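Local coordinates for protein ATP-dependent RNA helicase HrpB (PDB 6EUD) that hydrolyses ATP to ADP and phosphate as a DExH-box NTPase of the DEAH/RHA type and is classed as an RNA helicase that binds single-stranded RNA, at residues 452-456 against 457-461; 507-510 against 511-514. All coordinates share one frame; numbering follows the deposited sequence.

Overall arrangement
Both contacts lie in the region that follows the helicase core, and both are local, so neither spans a long loop. Running from the N terminus, the chain leaves helix 433-447 and enters contact 1 (452-456 against 457-461), where a loop is capped onto the start of helix 457-462. It then passes through helices 466-479 and 491-498 and strand 503-506 before contact 2 (507-510 against 511-514) closes the hairpin between strands 503-506 and 512-515. The two stand in series, neither nested nor crossed. The centres of contacts 1 and 2 are about 20 Å apart, their nearest atoms about 9 Å apart; contact 1 ties loop to helix, contact 2 strand to strand.

Contact 1: 452-456 against 457-461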
ATOM      1  N   MET A 452      18.527 -20.797  10.150  1.00 75.52           N
ATOM      2  CA  MET A 452      18.025 -22.005  10.798  1.00 82.30           C
ATOM      3  C   MET A 452      16.591 -21.742  11.265  1.00 91.62           C
ATOM      4  O   MET A 452      16.047 -20.649  11.059  1.00 95.97           O
ATOM      5  CB  MET A 452      18.910 -22.418  11.975  1.00 81.77           C
ATOM      6  CG  MET A 452      20.379 -22.664  11.641  1.00 79.53           C
ATOM      7  SD  MET A 452      20.701 -23.835  10.296  1.00 75.27           S
ATOM      8  CE  MET A 452      19.765 -25.280  10.811  1.00 70.16           C
ATOM      9  N   GLY A 453      15.968 -22.732  11.892  1.00 97.30           N
ATOM     10  CA  GLY A 453      14.584 -22.582  12.305  1.00 97.53           C
ATOM     11  C   GLY A 453      14.420 -22.218  13.766  1.00 97.83           C
ATOM     12  O   GLY A 453      13.583 -22.799  14.459  1.00107.55           O
ATOM     13  N   ASN A 454      15.212 -21.257  14.236  1.00 84.48           N
ATOM     14  CA  ASN A 454      15.185 -20.880  15.646  1.00 73.03           C
ATOM     15  C   ASN A 454      14.472 -19.547  15.879  1.00 62.65           C
ATOM     16  O   ASN A 454      14.786 -18.532  15.248  1.00 58.90           O
ATOM     17  CB  ASN A 454      16.597 -20.824  16.209  1.00 70.84           C
ATOM     18  CG  ASN A 454      16.622 -20.949  17.711  1.00 76.16           C
ATOM     19  OD1 ASN A 454      15.631 -20.665  18.390  1.00 78.59           O
ATOM     20  ND2 ASN A 454      17.764 -21.357  18.247  1.00 80.01           N
ATOM     21  N   SER A 455      13.514 -19.554  16.798  1.00 56.18           N
ATOM     22  CA  SER A 455      12.608 -18.418  16.928  1.00 53.99           C
ATOM     23  C   SER A 455      13.060 -17.411  17.980  1.00 50.22           C
ATOM     24  O   SER A 455      12.614 -16.260  17.958  1.00 51.55           O
ATOM     25  CB  SER A 455      11.189 -18.891  17.262  1.00 52.57           C
ATOM     26  OG  SER A 455      11.113 -19.332  18.606  1.00 56.61           O
ATOM     27  N   ASP A 456      13.917 -17.839  18.905  1.00 43.98           N
ATOM     28  CA  ASP A 456      14.393 -16.945  19.951  1.00 45.41           C
ATOM     29  C   ASP A 456      15.422 -15.927  19.415  1.00 50.22           C
ATOM     30  O   ASP A 456      16.500 -16.294  18.930  1.00 53.33           O
ATOM     31  CB  ASP A 456      14.972 -17.755  21.113  1.00 44.31           C
ATOM     32  CG  ASP A 456      15.322 -16.891  22.306  1.00 55.13           C
ATOM     33  OD1 ASP A 456      14.938 -15.696  22.309  1.00 63.69           O
ATOM     34  OD2 ASP A 456      15.952 -17.406  23.261  1.00 58.20           O
ATOM     35  N   LEU A 457      15.063 -14.646  19.492  1.00 49.79           N
ATOM     36  CA  LEU A 457      15.946 -13.556  19.068  1.00 45.41           C
ATOM     37  C   LEU A 457      17.144 -13.413  20.025  1.00 44.69           C
ATOM     38  O   LEU A 457      18.210 -12.929  19.642  1.00 45.36           O
ATOM     39  CB  LEU A 457      15.168 -12.244  18.988  1.00 41.12           C
ATOM     40  CG  LEU A 457      15.968 -10.971  18.712  1.00 41.08           C
ATOM     41  CD1 LEU A 457      16.566 -10.961  17.309  1.00 37.43           C
ATOM     42  CD2 LEU A 457      15.120  -9.741  18.958  1.00 43.34           C
ATOM     43  N   GLY A 458      16.966 -13.858  21.263  1.00 43.52           N
ATOM     44  CA  GLY A 458      18.043 -13.864  22.236  1.00 40.09           C
ATOM     45  C   GLY A 458      19.125 -14.867  21.879  1.00 43.43           C
ATOM     46  O   GLY A 458      20.288 -14.712  22.245  1.00 48.80           O
ATOM     47  N   VAL A 459      18.747 -15.910  21.158  1.00 46.26           N
ATOM     48  CA  VAL A 459      19.737 -16.879  20.699  1.00 45.11           C
ATOM     49  C   VAL A 459      20.606 -16.257  19.613  1.00 43.49           C
ATOM     50  O   VAL A 459      21.825 -16.297  19.711  1.00 48.88           O
ATOM     51  CB  VAL A 459      19.087 -18.182  20.173  1.00 42.47           C
ATOM     52  CG1 VAL A 459      20.057 -18.913  19.296  1.00 42.18           C
ATOM     53  CG2 VAL A 459      18.648 -19.071  21.348  1.00 40.55           C
ATOM     54  N   ALA A 460      19.988 -15.660  18.599  1.00 40.27           N
ATOM     55  CA  ALA A 460      20.753 -15.032  17.525  1.00 41.99           C
ATOM     56  C   ALA A 460      21.676 -13.937  18.089  1.00 44.29           C
ATOM     57  O   ALA A 460      22.855 -13.824  17.702  1.00 41.78           O
ATOM     58  CB  ALA A 460      19.819 -14.468  16.467  1.00 36.27           C
ATOM     59  N   PHE A 461      21.141 -13.169  19.038  1.00 43.25           N
ATOM     60  CA  PHE A 461      21.883 -12.089  19.686  1.00 48.40           C
ATOM     61  C   PHE A 461      23.177 -12.575  20.329  1.00 49.72           C
ATOM     62  O   PHE A 461      24.195 -11.903  20.253  1.00 51.50           O
ATOM     63  CB  PHE A 461      21.010 -11.404  20.740  1.00 47.15           C
ATOM     64  CG  PHE A 461      21.658 -10.209  21.397  1.00 47.92           C
ATOM     65  CD1 PHE A 461      22.385 -10.351  22.580  1.00 46.67           C
ATOM     66  CD2 PHE A 461      21.508  -8.936  20.851  1.00 44.57           C
ATOM     67  CE1 PHE A 461      22.964  -9.251  23.189  1.00 46.09           C
ATOM     68  CE2 PHE A 461      22.088  -7.843  21.449  1.00 45.56           C
ATOM     69  CZ  PHE A 461      22.817  -7.995  22.623  1.00 46.45           C
TER
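D456 and G458 meet at the first turn of helix 457-462, where the aspartate is the N-cap residue. Its carboxylate turns back over the first turn: with CG anti to the backbone N (chi1 -173°), D456 OD1 receives the amide of G458, G458 N to D456 OD1 2.9 Å, in a moderately bent bond. The amide approaches from above the carboxylate plane, 67° out of it, and not within that plane. The backbone adds a second link, V459 N to D456 O, at 3.2 Å.

V459 supplies the apolar side of the contact. Its side chain crosses that of D456 at about a right angle, V459 CG2 lying 3.7 Å from D456 OD2, the second carboxylate oxygen. The other methyl, V459 CG1, turns to N454 and comes within 3.5 Å of N454 ND2, and here too the side chains cross nearly at right angles. The two branches of one valine thus touch two different polar side chains. A weak bond from D456 N to N454 OD1, 3.3 Å, links the asparagine to the backbone of the cap residue.

The residue before the cap, S455, has its OG hydrogen-bonded to D527. Just after the cap, L457 points its side chain away from the loop. The cap thus sits at the start of a helix whose L457 packs on I442 and I445 of helix 433-447 and on L495 of helix 491-498. An anionic carboxylate at the N-terminal end of a helix is favourably placed against the helix dipole, which would be expected to stabilise its charged form and the first turn together.

Contact 2: 507-510 against 511-514; sequences RGQD and GRYQ
R507 and Q514 face each other across the hairpin that joins strands 503-506 and 512-515, and together with the backbone bonds they make its tightly fitted part. Their polar ends meet in a short bond, R507 NE to Q514 OE1, 2.7 Å. The amide oxygen lies close to the guanidinium plane, at its edge, whereas NE sits above the carbonyl plane of the glutamine; the two flat groups are turned 79° apart. Q514 reaches this position with its chain extended beyond CG, which itself is anti to the backbone N (chi1 -177°). Q514 CB also packs against R507 CD, at 3.6 Å, while Q514 NE2 is bonded to G518 O; the amide oxygen and nitrogen thus each have a partner.

Within the same tight part, R507 N gives a nearly straight bond to R512 O, 2.7 Å, and the reversal is completed by a type II beta turn from Q509 to R512, with R512 N bonded to Q509 O at 3.1 Å. G511 occupies the third position of the turn with positive phi (104°), where a CB would clash with the carbonyl O of D510.

The side formed by R512 and Q509 is looser and solvent-exposed. R507 O lies over one face of the R512 guanidinium, 3.7 Å from R512 CZ, and R512 NH2 comes within 3.7 Å of Q509 CB without a bond. By contrast, the CB of Y513 points away from 507-510 and the residue is buried against A504, R506 and A521, its OH bonded to H532 O, and D510 forms salt bridges with R506 and R531. Across the two segments the hairpin is held by two backbone bonds and one bond from a charged guanidinium to a neutral amide oxygen; the carbonyl oxygen over the R512 guanidinium would probably offer that cation a modest electrostatic attraction.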
ATOM      1  N   ARG A 507      -2.893 -16.426  23.929  1.00 64.95           N
ATOM      2  CA  ARG A 507      -4.347 -16.413  23.977  1.00 63.80           C
ATOM      3  C   ARG A 507      -4.955 -17.810  24.069  1.00 59.44           C
ATOM      4  O   ARG A 507      -5.279 -18.422  23.043  1.00 58.72           O
ATOM      5  CB  ARG A 507      -4.904 -15.673  22.762  1.00 62.09           C
ATOM      6  CG  ARG A 507      -4.891 -14.175  22.945  1.00 68.08           C
ATOM      7  CD  ARG A 507      -6.109 -13.559  22.295  1.00 79.88           C
ATOM      8  NE  ARG A 507      -6.438 -12.257  22.868  1.00 84.34           N
ATOM      9  CZ  ARG A 507      -7.173 -12.084  23.962  1.00 83.66           C
ATOM     10  NH1 ARG A 507      -7.661 -13.132  24.612  1.00 78.86           N
ATOM     11  NH2 ARG A 507      -7.419 -10.857  24.402  1.00 87.72           N
ATOM     12  N   GLY A 508      -5.102 -18.296  25.302  1.00 59.03           N
ATOM     13  CA  GLY A 508      -5.840 -19.517  25.577  1.00 68.04           C
ATOM     14  C   GLY A 508      -5.135 -20.849  25.360  1.00 77.17           C
ATOM     15  O   GLY A 508      -5.292 -21.767  26.162  1.00 82.75           O
ATOM     16  N   GLN A 509      -4.384 -20.967  24.270  1.00 80.47           N
ATOM     17  CA  GLN A 509      -3.637 -22.186  23.968  1.00 86.01           C
ATOM     18  C   GLN A 509      -2.175 -21.873  23.667  1.00 87.23           C
ATOM     19  O   GLN A 509      -1.861 -20.819  23.126  1.00 84.73           O
ATOM     20  CB  GLN A 509      -4.264 -22.935  22.790  1.00 92.03           C
ATOM     21  CG  GLN A 509      -3.762 -24.363  22.640  1.00102.96           C
ATOM     22  CD  GLN A 509      -4.894 -25.374  22.631  1.00112.31           C
ATOM     23  OE1 GLN A 509      -6.057 -25.010  22.473  1.00119.78           O
ATOM     24  NE2 GLN A 509      -4.562 -26.650  22.815  1.00114.29           N
ATOM     25  N   ASP A 510      -1.284 -22.793  24.025  1.00 88.29           N
ATOM     26  CA  ASP A 510       0.143 -22.618  23.787  1.00 81.15           C
ATOM     27  C   ASP A 510       0.469 -22.545  22.302  1.00 73.42           C
ATOM     28  O   ASP A 510       0.111 -23.429  21.522  1.00 70.39           O
ATOM     29  CB  ASP A 510       0.935 -23.744  24.453  1.00 83.39           C
ATOM     30  CG  ASP A 510       1.140 -23.508  25.937  1.00 87.21           C
ATOM     31  OD1 ASP A 510       0.551 -22.546  26.476  1.00 85.89           O
ATOM     32  OD2 ASP A 510       1.886 -24.289  26.563  1.00 91.08           O
ATOM     33  N   GLY A 511       1.148 -21.469  21.918  1.00 71.67           N
ATOM     34  CA  GLY A 511       1.459 -21.214  20.525  1.00 67.21           C
ATOM     35  C   GLY A 511       0.584 -20.146  19.888  1.00 65.98           C
ATOM     36  O   GLY A 511       0.975 -19.553  18.884  1.00 64.96           O
ATOM     37  N   ARG A 512      -0.604 -19.913  20.447  1.00 67.21           N
ATOM     38  CA  ARG A 512      -1.513 -18.906  19.903  1.00 69.34           C
ATOM     39  C   ARG A 512      -1.343 -17.575  20.610  1.00 61.11           C
ATOM     40  O   ARG A 512      -1.548 -17.460  21.829  1.00 57.51           O
ATOM     41  CB  ARG A 512      -2.984 -19.337  19.992  1.00 79.58           C
ATOM     42  CG  ARG A 512      -3.751 -19.093  18.688  1.00 90.35           C
ATOM     43  CD  ARG A 512      -5.260 -19.142  18.868  1.00101.85           C
ATOM     44  NE  ARG A 512      -5.683 -20.301  19.642  1.00113.33           N
ATOM     45  CZ  ARG A 512      -6.832 -20.381  20.302  1.00117.69           C
ATOM     46  NH1 ARG A 512      -7.688 -19.368  20.278  1.00120.45           N
ATOM     47  NH2 ARG A 512      -7.127 -21.480  20.979  1.00120.19           N
ATOM     48  N   TYR A 513      -0.989 -16.566  19.819  1.00 56.42           N
ATOM     49  CA  TYR A 513      -0.744 -15.233  20.335  1.00 53.91           C
ATOM     50  C   TYR A 513      -1.606 -14.192  19.634  1.00 51.21           C
ATOM     51  O   TYR A 513      -1.971 -14.345  18.467  1.00 50.96           O
ATOM     52  CB  TYR A 513       0.744 -14.877  20.181  1.00 53.98           C
ATOM     53  CG  TYR A 513       1.651 -15.671  21.101  1.00 51.02           C
ATOM     54  CD1 TYR A 513       1.895 -15.230  22.398  1.00 51.33           C
ATOM     55  CD2 TYR A 513       2.263 -16.857  20.675  1.00 44.51           C
ATOM     56  CE1 TYR A 513       2.709 -15.937  23.254  1.00 52.83           C
ATOM     57  CE2 TYR A 513       3.086 -17.574  21.533  1.00 47.46           C
ATOM     58  CZ  TYR A 513       3.302 -17.107  22.821  1.00 50.15           C
ATOM     59  OH  TYR A 513       4.110 -17.790  23.694  1.00 51.34           O
ATOM     60  N   GLN A 514      -1.928 -13.123  20.347  1.00 51.06           N
ATOM     61  CA  GLN A 514      -2.471 -11.937  19.695  1.00 50.03           C
ATOM     62  C   GLN A 514      -1.478 -10.780  19.819  1.00 47.35           C
ATOM     63  O   GLN A 514      -0.901 -10.548  20.904  1.00 46.15           O
ATOM     64  CB  GLN A 514      -3.824 -11.551  20.291  1.00 51.73           C
ATOM     65  CG  GLN A 514      -4.459 -10.360  19.601  1.00 53.59           C
ATOM     66  CD  GLN A 514      -5.835 -10.016  20.142  1.00 55.22           C
ATOM     67  OE1 GLN A 514      -6.064  -9.995  21.359  1.00 55.86           O
ATOM     68  NE2 GLN A 514      -6.770  -9.754  19.229  1.00 54.43           N
TER